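Ribosomal RNA processing protein 6 (Trypanosoma brucei brucei, PDB 4NLC) probably acts as a 3'-5' exoribonuclease in RNA processing with the nuclear exosome, the present chain being its catalytic core with exonuclease and HRDC domains. Local coordinates at residues V84-N89 against Q119-D124; V123-L126 against N131-L134; I174-L179 against A186-H191. The protein carries 1 engineered substitution. All coordinates share one frame; numbering follows the deposited sequence.

Contact 1 (V84-N89 against Q119-D124); sequences VAVLLN and QDFIVD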
# COMPACT_ATOMS: atom_id res chain seq x y z
N VAL A 84 -6.90 19.44 6.27
CA VAL A 84 -8.18 18.77 6.45
C VAL A 84 -9.35 19.79 6.29
O VAL A 84 -10.35 19.46 5.65
CB VAL A 84 -8.21 17.94 7.78
CG1 VAL A 84 -9.63 17.55 8.20
CG2 VAL A 84 -7.32 16.71 7.65
N ALA A 85 -9.20 21.03 6.79
CA ALA A 85 -10.26 22.05 6.66
C ALA A 85 -10.38 22.57 5.24
O ALA A 85 -11.48 22.87 4.80
CB ALA A 85 -10.06 23.19 7.65
N VAL A 86 -9.25 22.65 4.51
CA VAL A 86 -9.25 23.06 3.10
C VAL A 86 -10.04 21.97 2.30
O VAL A 86 -10.96 22.30 1.56
CB VAL A 86 -7.80 23.24 2.54
CG1 VAL A 86 -7.77 23.18 1.01
CG2 VAL A 86 -7.16 24.53 3.04
N LEU A 87 -9.69 20.69 2.51
CA LEU A 87 -10.33 19.58 1.84
C LEU A 87 -11.84 19.49 2.07
O LEU A 87 -12.57 19.05 1.18
CB LEU A 87 -9.64 18.27 2.21
CG LEU A 87 -8.14 18.10 1.89
CD1 LEU A 87 -7.71 16.71 2.22
CD2 LEU A 87 -7.79 18.45 0.43
N LEU A 88 -12.31 19.96 3.26
CA LEU A 88 -13.73 19.97 3.63
C LEU A 88 -14.57 20.95 2.80
O LEU A 88 -15.78 20.84 2.82
CB LEU A 88 -13.96 20.20 5.14
CG LEU A 88 -13.52 19.08 6.12
CD1 LEU A 88 -13.51 19.60 7.58
CD2 LEU A 88 -14.36 17.81 6.00
N ASN A 89 -13.94 21.89 2.06
CA ASN A 89 -14.65 22.84 1.19
C ASN A 89 -14.69 22.38 -0.29
O ASN A 89 -15.16 23.13 -1.16
CB ASN A 89 -14.05 24.24 1.30
CG ASN A 89 -14.51 25.01 2.51
OD1 ASN A 89 -15.68 24.97 2.91
ND2 ASN A 89 -13.59 25.75 3.11
N GLN A 119 -4.98 23.48 -6.03
CA GLN A 119 -3.65 23.26 -5.49
C GLN A 119 -3.35 21.79 -5.18
O GLN A 119 -4.26 20.96 -5.15
CB GLN A 119 -3.44 24.12 -4.22
CG GLN A 119 -4.42 23.80 -3.11
CD GLN A 119 -4.28 24.75 -1.96
OE1 GLN A 119 -5.28 25.24 -1.43
NE2 GLN A 119 -3.07 24.97 -1.49
N ASP A 120 -2.06 21.52 -4.92
CA ASP A 120 -1.54 20.21 -4.61
C ASP A 120 -0.97 20.18 -3.19
O ASP A 120 -0.49 21.20 -2.70
CB ASP A 120 -0.44 19.83 -5.63
CG ASP A 120 -0.90 19.76 -7.08
OD1 ASP A 120 -2.09 19.43 -7.31
OD2 ASP A 120 -0.08 20.00 -7.97
N PHE A 121 -0.98 18.99 -2.56
CA PHE A 121 -0.44 18.76 -1.23
C PHE A 121 0.33 17.45 -1.22
O PHE A 121 -0.00 16.53 -1.96
CB PHE A 121 -1.56 18.70 -0.19
CG PHE A 121 -2.35 19.97 -0.05
CD1 PHE A 121 -1.91 21.01 0.77
CD2 PHE A 121 -3.55 20.15 -0.76
CE1 PHE A 121 -2.66 22.19 0.90
CE2 PHE A 121 -4.30 21.32 -0.62
CZ PHE A 121 -3.85 22.32 0.23
N ILE A 122 1.38 17.40 -0.41
CA ILE A 122 2.18 16.20 -0.17
C ILE A 122 2.23 16.06 1.32
O ILE A 122 2.68 16.99 1.99
CB ILE A 122 3.58 16.17 -0.84
CG1 ILE A 122 3.44 16.03 -2.37
CG2 ILE A 122 4.44 15.03 -0.27
CD1 ILE A 122 4.73 16.37 -3.15
N VAL A 123 1.69 14.94 1.84
CA VAL A 123 1.63 14.66 3.26
C VAL A 123 2.70 13.67 3.70
O VAL A 123 2.76 12.55 3.22
CB VAL A 123 0.20 14.24 3.74
CG1 VAL A 123 0.15 14.06 5.26
CG2 VAL A 123 -0.82 15.30 3.31
N ASP A 124 3.49 14.07 4.70
CA ASP A 124 4.48 13.17 5.26
C ASP A 124 3.86 12.24 6.31
O ASP A 124 3.86 12.54 7.50
CB ASP A 124 5.71 13.93 5.77
CG ASP A 124 6.86 13.03 6.15
OD1 ASP A 124 6.61 11.82 6.42
OD2 ASP A 124 7.99 13.52 6.24

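Contact 2 (V123-L126 against N131-L134); sequences VDCL and NMYL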
# COMPACT_ATOMS: atom_id res chain seq x y z
N VAL A 123 1.69 14.94 1.84
CA VAL A 123 1.63 14.66 3.26
C VAL A 123 2.70 13.67 3.70
O VAL A 123 2.76 12.55 3.22
CB VAL A 123 0.20 14.24 3.74
CG1 VAL A 123 0.15 14.06 5.26
CG2 VAL A 123 -0.82 15.30 3.31
N ASP A 124 3.49 14.07 4.70
CA ASP A 124 4.48 13.17 5.26
C ASP A 124 3.86 12.24 6.31
O ASP A 124 3.86 12.54 7.50
CB ASP A 124 5.71 13.93 5.77
CG ASP A 124 6.86 13.03 6.15
OD1 ASP A 124 6.61 11.82 6.42
OD2 ASP A 124 7.99 13.52 6.24
N CYS A 125 3.35 11.09 5.82
CA CYS A 125 2.76 9.92 6.51
C CYS A 125 3.65 9.35 7.56
O CYS A 125 3.17 8.50 8.31
CB CYS A 125 2.47 8.82 5.50
SG CYS A 125 1.08 9.16 4.45
N LEU A 126 4.95 9.58 7.46
CA LEU A 126 5.87 9.05 8.43
C LEU A 126 5.93 9.98 9.62
O LEU A 126 5.72 9.54 10.74
CB LEU A 126 7.27 8.84 7.82
CG LEU A 126 7.40 7.66 6.84
CD1 LEU A 126 8.82 7.60 6.23
CD2 LEU A 126 7.02 6.34 7.52
N ASN A 131 -1.03 10.89 13.65
CA ASN A 131 -2.08 11.90 13.53
C ASN A 131 -2.96 11.79 12.29
O ASN A 131 -3.84 12.62 12.10
CB ASN A 131 -1.42 13.30 13.56
CG ASN A 131 -0.31 13.39 14.59
OD1 ASN A 131 0.88 13.35 14.27
ND2 ASN A 131 -0.69 13.39 15.84
N MET A 132 -2.70 10.79 11.44
CA MET A 132 -3.43 10.64 10.18
C MET A 132 -4.94 10.41 10.36
O MET A 132 -5.72 10.74 9.47
CB MET A 132 -2.79 9.57 9.29
CG MET A 132 -1.46 9.99 8.70
SD MET A 132 -1.56 11.43 7.62
CE MET A 132 -2.28 10.67 6.16
N TYR A 133 -5.36 9.94 11.56
CA TYR A 133 -6.76 9.71 11.91
C TYR A 133 -7.59 11.00 11.76
O TYR A 133 -8.81 10.93 11.54
CB TYR A 133 -6.88 9.13 13.33
CG TYR A 133 -6.51 10.10 14.44
CD1 TYR A 133 -7.45 10.95 15.00
CD2 TYR A 133 -5.23 10.11 14.99
CE1 TYR A 133 -7.13 11.81 16.04
CE2 TYR A 133 -4.89 10.96 16.04
CZ TYR A 133 -5.84 11.83 16.55
OH TYR A 133 -5.53 12.69 17.57
N LEU A 134 -6.92 12.17 11.86
CA LEU A 134 -7.53 13.50 11.69
C LEU A 134 -8.11 13.74 10.30
O LEU A 134 -8.87 14.68 10.12
CB LEU A 134 -6.56 14.65 12.08
CG LEU A 134 -6.16 14.69 13.57
CD1 LEU A 134 -5.03 15.66 13.79
CD2 LEU A 134 -7.34 15.02 14.48

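Contact 3 (I174-L179 against A186-H191); sequences IALQNL and AFAVDH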
# COMPACT_ATOMS: atom_id res chain seq x y z
N ILE A 174 -10.74 1.66 -12.66
CA ILE A 174 -11.96 0.85 -12.85
C ILE A 174 -12.79 1.47 -13.99
O ILE A 174 -13.30 0.72 -14.82
CB ILE A 174 -12.77 0.63 -11.53
CG1 ILE A 174 -11.95 -0.22 -10.51
CG2 ILE A 174 -14.14 -0.02 -11.81
CD1 ILE A 174 -12.64 -0.43 -9.16
N ALA A 175 -12.86 2.82 -14.07
CA ALA A 175 -13.55 3.53 -15.16
C ALA A 175 -12.97 3.10 -16.52
O ALA A 175 -13.70 2.70 -17.40
CB ALA A 175 -13.41 5.04 -14.99
N LEU A 176 -11.63 3.13 -16.65
CA LEU A 176 -10.94 2.75 -17.90
C LEU A 176 -11.16 1.27 -18.27
O LEU A 176 -11.48 0.99 -19.42
CB LEU A 176 -9.45 3.15 -17.83
CG LEU A 176 -9.17 4.66 -18.04
CD1 LEU A 176 -7.77 5.06 -17.58
CD2 LEU A 176 -9.30 5.07 -19.51
N GLN A 177 -11.11 0.34 -17.27
CA GLN A 177 -11.39 -1.08 -17.49
C GLN A 177 -12.83 -1.27 -18.05
O GLN A 177 -13.04 -2.03 -19.00
CB GLN A 177 -11.28 -1.86 -16.16
CG GLN A 177 -9.86 -2.09 -15.68
CD GLN A 177 -9.89 -2.83 -14.36
OE1 GLN A 177 -10.06 -2.24 -13.30
NE2 GLN A 177 -9.84 -4.15 -14.42
N ASN A 178 -13.82 -0.56 -17.44
CA ASN A 178 -15.23 -0.62 -17.85
C ASN A 178 -15.49 -0.02 -19.24
O ASN A 178 -16.50 -0.35 -19.83
CB ASN A 178 -16.14 0.00 -16.80
CG ASN A 178 -16.40 -1.00 -15.71
OD1 ASN A 178 -17.20 -1.94 -15.85
ND2 ASN A 178 -15.63 -0.93 -14.67
N LEU A 179 -14.60 0.84 -19.74
CA LEU A 179 -14.68 1.44 -21.07
C LEU A 179 -13.85 0.59 -22.06
O LEU A 179 -13.70 0.97 -23.22
CB LEU A 179 -14.12 2.87 -21.05
CG LEU A 179 -14.93 3.94 -20.37
CD1 LEU A 179 -14.06 5.11 -19.97
CD2 LEU A 179 -16.09 4.38 -21.24
N ALA A 186 0.04 6.32 -16.00
CA ALA A 186 0.82 6.92 -17.08
C ALA A 186 -0.03 6.99 -18.35
O ALA A 186 -0.03 8.03 -18.99
CB ALA A 186 2.09 6.11 -17.34
N PHE A 187 -0.78 5.90 -18.69
CA PHE A 187 -1.65 5.91 -19.86
C PHE A 187 -2.68 7.05 -19.79
O PHE A 187 -2.76 7.82 -20.73
CB PHE A 187 -2.37 4.56 -20.10
CG PHE A 187 -3.50 4.72 -21.09
CD1 PHE A 187 -3.24 4.86 -22.46
CD2 PHE A 187 -4.82 4.79 -20.67
CE1 PHE A 187 -4.28 5.04 -23.37
CE2 PHE A 187 -5.87 4.97 -21.59
CZ PHE A 187 -5.59 5.09 -22.94
N ALA A 188 -3.46 7.14 -18.67
CA ALA A 188 -4.52 8.14 -18.47
C ALA A 188 -4.01 9.56 -18.64
O ALA A 188 -4.62 10.36 -19.35
CB ALA A 188 -5.15 7.98 -17.08
N VAL A 189 -2.88 9.87 -18.00
CA VAL A 189 -2.28 11.20 -18.05
C VAL A 189 -1.80 11.50 -19.47
O VAL A 189 -2.08 12.58 -19.99
CB VAL A 189 -1.20 11.41 -16.95
CG1 VAL A 189 -0.52 12.75 -17.11
CG2 VAL A 189 -1.83 11.29 -15.56
N ASP A 190 -1.17 10.53 -20.12
CA ASP A 190 -0.73 10.74 -21.50
C ASP A 190 -1.92 10.83 -22.49
O ASP A 190 -1.91 11.67 -23.38
CB ASP A 190 0.30 9.67 -21.89
CG ASP A 190 0.90 9.78 -23.28
OD1 ASP A 190 1.00 10.91 -23.81
OD2 ASP A 190 1.34 8.75 -23.81
N HIS A 191 -2.96 10.00 -22.31
CA HIS A 191 -4.11 9.98 -23.21
C HIS A 191 -4.94 11.27 -23.14
O HIS A 191 -5.29 11.85 -24.16
CB HIS A 191 -5.00 8.75 -22.95
CG HIS A 191 -6.11 8.59 -23.93
ND1 HIS A 191 -5.87 8.22 -25.23
CD2 HIS A 191 -7.44 8.75 -23.76
CE1 HIS A 191 -7.06 8.17 -25.81
NE2 HIS A 191 -8.04 8.47 -24.97

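Contact 1 (V84-N89 against Q119-D124)
Between Gln-119 and Phe-121, the two residues that touch Val-86 of the helix, sits Asp-120, whose carboxylate oxygen OD2 is gripped by His-224 ND1 and Gln-220 NE2 from helix 213-224, while OD1 is bonded to Ser-115 OG. Those bonds hold the Asp-120 side chain apart from the contact itself, which is van der Waals packing with no hydrogen bond across it. One methyl does most of the work on the helix side. Val-86 CG1, set anti to its own backbone nitrogen by chi1 of 160°, lies 4.1 Å from Phe-121 CZ and comes at the ring obliquely. The neighbouring ring carbon Phe-121 CE2 is 4.3 Å from the same Val-86 CG1, so the methyl sits beside the outer end of the phenyl group. Gln-119 reaches the valine from the opposite direction: its OE1 is 4.0 Å from Val-86 CG1, a van der Waals approach and no more. Chi1 of 61° turns the glutamine chain back toward the phenylalanine, and Gln-119 NE2 comes to 3.3 Å from Phe-121 CZ. The amide and the ring therefore meet the valine as neighbours. Leu-87 approaches more loosely, with CD2 4.6 Å from Phe-121 CE2. Leu-83 of the helix extends the apolar layer by touching both Phe-121 and Val-123, and backbone bonds tie the strand to Thr-72 and Val-74 on one flank and to Ile-114 on the other. Helix 77-87 packs here on strand 120-123 of the mixed six-stranded sheet, consistent with the RNase H-like exonuclease fold of this domain.

Contact 2 (V123-L126 against N131-L134)
Met-132 bends its side chain back on itself to meet two residues, Val-123 and Cys-125, at two successive atoms. Its chi1, chi2 and chi3 (-72°, -61° and -76°) all turn the same way, and the chain becomes a compact hook instead of an extended arm. The sulfur at the bend faces Val-123: Met-132 SD is 3.9 Å from Val-123 CG1, the two side chains meeting tip to tip. The methyl beyond it turns to the loop, with Met-132 CE 4.1 Å from Cys-125 SG. Val-123 presents CG1 because that branch stands anti to the backbone nitrogen. Met-112 and Phe-162 also touch both Cys-125 and Met-132, so the sulfur atoms are packed in a buried apolar setting.

Asp-124 points the other way. Its OD1 accepts from Leu-126 N at 3.0 Å, nearly along the C-O bond direction though bent at the hydrogen, and from Lys-127 N, while OD2 forms a salt bridge to Arg-209. The bond to Leu-126 makes an Asx turn, and Asp-124 is also the centre of an inverse gamma turn: a tight polar bend following strand 120-123, which lies between 71-74 and 108-115 in the exonuclease sheet.

Contact 3 (I174-L179 against A186-H191)
Leu-176 carries the whole apolar contact from helix 172-178, using its two methyls on two consecutive residues of helix 185-193. Leu-176 CD1 rests 4.0 Å from Ala-188 CB, and Leu-176 CD2 stands 4.0 Å from Phe-187 CE2. The second methyl lies at the edge of the phenyl ring, near its plane, and does not cover a face; leucine and phenylalanine run past one another at a slant. What brings the ring there is chi1 of 166°, which places Phe-187 CG opposite the backbone nitrogen. One face of that ring is taken by its own helix, where His-191 CB sits 3.7 Å above the plane and toward the rim. Ala-188 meets the leucine with its CB, and the alpha carbons of Leu-176 and Ala-188 are 8.4 Å apart. Around them, Leu-233 of helix 226-238 and the loop residues Met-181 and His-183 also pack on Leu-176, and Pro-182 touches Phe-187.

The polar bonds stay within each partner. Ile-174 O accepts twice from Asn-178: from the backbone N, and from the side-chain ND2 at 2.9 Å. The amide donor stands well above the carbonyl plane, tilted 48° out of it, and the carbonyl lies close to the plane of the amide. Helix 185-193 keeps its own ladder, for example His-191 N to Phe-187 O at 2.7 Å, and Phe-187 N is bonded to Ser-184 OG.

With no hydrogen bond or charge pair between the two segments, the contact joining the consecutive helices 172-178 and 185-193 is purely apolar here, probably held by van der Waals packing and the burial of Leu-176 and Ala-188, while the polar bonding is spent on shaping each helix and its ends.

In the fold
Contacts 1 and 2 lie in one part of the exonuclease domain, their centres about 12 Å apart; their segments overlap at Val-123 and Asp-124, of which Val-123 touches Met-132 in contact 2. The two touch directly, Val-84 CG1 lying 3.5 Å from Leu-134 O. Contact 1 uses Gln-119 and Phe-121 and is partly buried, with an amide joining the apolar side chains; contact 2 uses the chain from Val-123 on, is fully buried and relies on sulfur. Contact 3 stands apart, about 25 Å centre to centre from contact 1 and 29 Å from contact 2. Buried at Leu-176 and Ala-188, with Phe-187 partly exposed, it joins two helices and involves no strand. All three cross without a hydrogen bond.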